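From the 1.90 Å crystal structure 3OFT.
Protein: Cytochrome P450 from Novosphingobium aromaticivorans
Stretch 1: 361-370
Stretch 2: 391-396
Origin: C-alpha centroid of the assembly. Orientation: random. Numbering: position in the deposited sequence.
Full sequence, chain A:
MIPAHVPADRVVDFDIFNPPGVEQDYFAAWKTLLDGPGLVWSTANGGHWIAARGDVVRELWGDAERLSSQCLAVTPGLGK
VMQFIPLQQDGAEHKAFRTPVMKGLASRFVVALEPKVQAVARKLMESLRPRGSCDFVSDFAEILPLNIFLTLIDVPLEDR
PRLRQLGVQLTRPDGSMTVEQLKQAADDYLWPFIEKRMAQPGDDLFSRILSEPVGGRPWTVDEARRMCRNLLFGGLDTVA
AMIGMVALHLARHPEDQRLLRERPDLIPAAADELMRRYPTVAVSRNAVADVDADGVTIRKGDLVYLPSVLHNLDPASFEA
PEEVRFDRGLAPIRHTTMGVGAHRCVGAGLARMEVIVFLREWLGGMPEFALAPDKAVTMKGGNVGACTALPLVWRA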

# COMPACT_ATOMS: atom_id res chain seq x y z
N GLU A 361 8.20 -14.84 -11.93
CA GLU A 361 7.49 -16.11 -11.93
C GLU A 361 6.30 -16.16 -12.84
O GLU A 361 6.09 -17.21 -13.49
N TRP A 362 5.54 -15.07 -12.91
CA TRP A 362 4.31 -15.03 -13.72
C TRP A 362 4.63 -15.04 -15.20
O TRP A 362 4.07 -15.86 -15.97
N LEU A 363 5.53 -14.15 -15.60
CA LEU A 363 6.02 -14.12 -16.97
C LEU A 363 6.79 -15.36 -17.37
O LEU A 363 6.62 -15.85 -18.48
N GLY A 364 7.66 -15.85 -16.49
CA GLY A 364 8.47 -17.02 -16.77
C GLY A 364 7.64 -18.30 -16.82
O GLY A 364 7.90 -19.18 -17.65
N GLY A 365 6.63 -18.41 -15.97
CA GLY A 365 5.85 -19.65 -15.86
C GLY A 365 4.56 -19.70 -16.66
O GLY A 365 4.09 -20.78 -17.02
N MET A 366 4.00 -18.55 -16.98
CA MET A 366 2.70 -18.48 -17.66
C MET A 366 2.87 -18.28 -19.16
O MET A 366 3.82 -17.59 -19.61
N PRO A 367 1.96 -18.87 -19.96
CA PRO A 367 1.96 -18.50 -21.37
C PRO A 367 1.41 -17.11 -21.53
O PRO A 367 1.11 -16.45 -20.54
N GLU A 368 1.22 -16.68 -22.77
CA GLU A 368 0.66 -15.37 -23.03
C GLU A 368 -0.74 -15.34 -22.44
O GLU A 368 -1.48 -16.35 -22.54
N PHE A 369 -1.11 -14.23 -21.81
CA PHE A 369 -2.42 -14.13 -21.17
C PHE A 369 -3.13 -12.83 -21.55
O PHE A 369 -2.48 -11.87 -22.01
N ALA A 370 -4.45 -12.78 -21.36
CA ALA A 370 -5.26 -11.64 -21.77
C ALA A 370 -6.46 -11.48 -20.87
O ALA A 370 -6.79 -12.40 -20.09
N PRO A 391 -10.47 -10.64 -14.55
CA PRO A 391 -10.63 -11.96 -15.15
C PRO A 391 -9.64 -12.17 -16.30
O PRO A 391 -9.71 -11.46 -17.32
N LEU A 392 -8.73 -13.13 -16.12
CA LEU A 392 -7.70 -13.46 -17.10
C LEU A 392 -8.00 -14.79 -17.76
O LEU A 392 -8.67 -15.62 -17.17
N VAL A 393 -7.47 -14.98 -18.98
CA VAL A 393 -7.58 -16.21 -19.74
C VAL A 393 -6.24 -16.46 -20.44
O VAL A 393 -5.48 -15.51 -20.72
N TRP A 394 -5.94 -17.73 -20.66
CA TRP A 394 -4.75 -18.16 -21.36
C TRP A 394 -4.94 -19.60 -21.86
O TRP A 394 -5.86 -20.31 -21.42
N ARG A 395 -4.08 -20.02 -22.78
CA ARG A 395 -4.16 -21.38 -23.30
C ARG A 395 -3.31 -22.23 -22.38
O ARG A 395 -2.11 -22.03 -22.30
N ALA A 396 -3.91 -23.18 -21.68
CA ALA A 396 -3.13 -23.97 -20.71
C ALA A 396 -2.43 -25.17 -21.37
O ALA A 396 -2.44 -25.29 -22.62

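Trp394 is the apolar centre of this contact, with 83 Å² covered by the opposing stretch, more than any other residue here. Its chi1 of 62° (p) and chi2 of 90° present the indole to Met366, whose CA-to-CB bond points toward the second stretch. All three Met366 chi angles are m, a curled conformation that brings the terminal methyl over one face of the indole: Met366 CE lies 3.5 Å from the centroid of the Trp394 six-membered ring and only 16° off its normal, the geometry of a CH-pi contact. Met366 SD is farther, 4.9 Å from the centroid of the Trp394 five-membered ring.

Pro367, C-gamma endo, also points toward the second stretch, and its CG meets Trp394 CD1 at 3.7 Å. Phe369 adopts the same chi1 well as Trp394 (60°, p), and the two side chains leave on the same side of the paired backbones, with Phe369 CB and Trp394 CB 4.0 Å apart. Leu392 (m, t) fills the neighbouring space: its CD1 lies 4.0 Å from Trp362 CZ2 and 4.2 Å from Phe369 CD1, so one methyl contacts both aromatic residues. The CA-to-CB bond of Trp362 (chi1 t) runs sideways to the second stretch, but the end of its ring comes nearer.

Farther out, Ala370 and Val393 (chi1 m) share the other side of the sheet, their CB and CG2 only just in touch at 4.5 Å. Their backbones carry the direct polar link, a reciprocal pair of hydrogen bonds: Ala370 N to Val393 O, 3.0 Å and 155°, and Val393 N to Ala370 O, 2.9 Å and 153°.

At the polar edge, the side-chain ends of Glu368 and Arg395 lead away, and a water joins their backbones. It donates to Glu368 O at 2.7 Å and accepts from Arg395 N at 2.9 Å.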

# COMPACT_ATOMS: atom_id res chain seq x y z
CB GLU A 361 7.10 -16.52 -10.51
CG GLU A 361 8.29 -17.02 -9.70
CD GLU A 361 9.02 -18.22 -10.34
OE1 GLU A 361 10.27 -18.24 -10.29
OE2 GLU A 361 8.36 -19.13 -10.86
CB TRP A 362 3.45 -13.79 -13.39
CG TRP A 362 2.03 -13.82 -13.95
CD1 TRP A 362 1.55 -13.13 -15.04
CD2 TRP A 362 0.92 -14.55 -13.42
NE1 TRP A 362 0.21 -13.41 -15.22
CE2 TRP A 362 -0.20 -14.27 -14.24
CE3 TRP A 362 0.78 -15.43 -12.35
CZ2 TRP A 362 -1.46 -14.85 -14.02
CZ3 TRP A 362 -0.48 -15.99 -12.11
CH2 TRP A 362 -1.58 -15.69 -12.95
CB LEU A 363 6.87 -12.87 -17.21
CG LEU A 363 6.06 -11.57 -17.16
CD1 LEU A 363 6.99 -10.35 -17.11
CD2 LEU A 363 5.15 -11.44 -18.34
CB MET A 366 1.82 -17.35 -17.08
CG MET A 366 1.47 -17.55 -15.60
SD MET A 366 0.27 -18.90 -15.31
CE MET A 366 -1.13 -18.13 -16.10
CB PRO A 367 0.97 -19.50 -22.00
CG PRO A 367 0.07 -19.89 -20.91
CD PRO A 367 0.93 -19.87 -19.62
CB GLU A 368 0.63 -15.06 -24.52
CG GLU A 368 0.17 -13.64 -24.80
CD GLU A 368 0.42 -13.17 -26.24
OE1 GLU A 368 0.08 -12.00 -26.51
OE2 GLU A 368 0.95 -13.94 -27.09
CB PHE A 369 -2.35 -14.34 -19.63
CG PHE A 369 -1.49 -13.33 -18.92
CD1 PHE A 369 -2.04 -12.18 -18.37
CD2 PHE A 369 -0.11 -13.51 -18.86
CE1 PHE A 369 -1.24 -11.22 -17.73
CE2 PHE A 369 0.72 -12.51 -18.23
CZ PHE A 369 0.13 -11.38 -17.66
CB ALA A 370 -5.75 -11.83 -23.25
CB PRO A 391 -12.07 -11.92 -15.68
CG PRO A 391 -12.28 -10.47 -16.06
CD PRO A 391 -11.48 -9.66 -15.03
CB LEU A 392 -6.34 -13.57 -16.39
CG LEU A 392 -5.92 -12.28 -15.64
CD1 LEU A 392 -4.55 -12.47 -15.01
CD2 LEU A 392 -5.93 -11.09 -16.59
CB VAL A 393 -8.76 -16.17 -20.78
CG1 VAL A 393 -10.09 -16.02 -20.08
CG2 VAL A 393 -8.57 -15.02 -21.83
CB TRP A 394 -3.49 -18.03 -20.47
CG TRP A 394 -3.55 -18.87 -19.25
CD1 TRP A 394 -3.12 -20.16 -19.13
CD2 TRP A 394 -4.10 -18.50 -17.97
NE1 TRP A 394 -3.38 -20.63 -17.83
CE2 TRP A 394 -3.98 -19.63 -17.12
CE3 TRP A 394 -4.71 -17.33 -17.47
CZ2 TRP A 394 -4.41 -19.62 -15.79
CZ3 TRP A 394 -5.15 -17.32 -16.13
CH2 TRP A 394 -4.99 -18.47 -15.31
CB ARG A 395 -3.59 -21.44 -24.71
CG ARG A 395 -4.40 -20.75 -25.75
CD ARG A 395 -3.75 -21.02 -27.12
NE ARG A 395 -4.33 -20.22 -28.19
CZ ARG A 395 -5.26 -20.66 -29.03
NH1 ARG A 395 -5.72 -21.91 -28.91
NH2 ARG A 395 -5.74 -19.86 -29.98
CB ALA A 396 -4.01 -24.41 -19.52
O HOH W 1 -2.04 -18.50 -24.07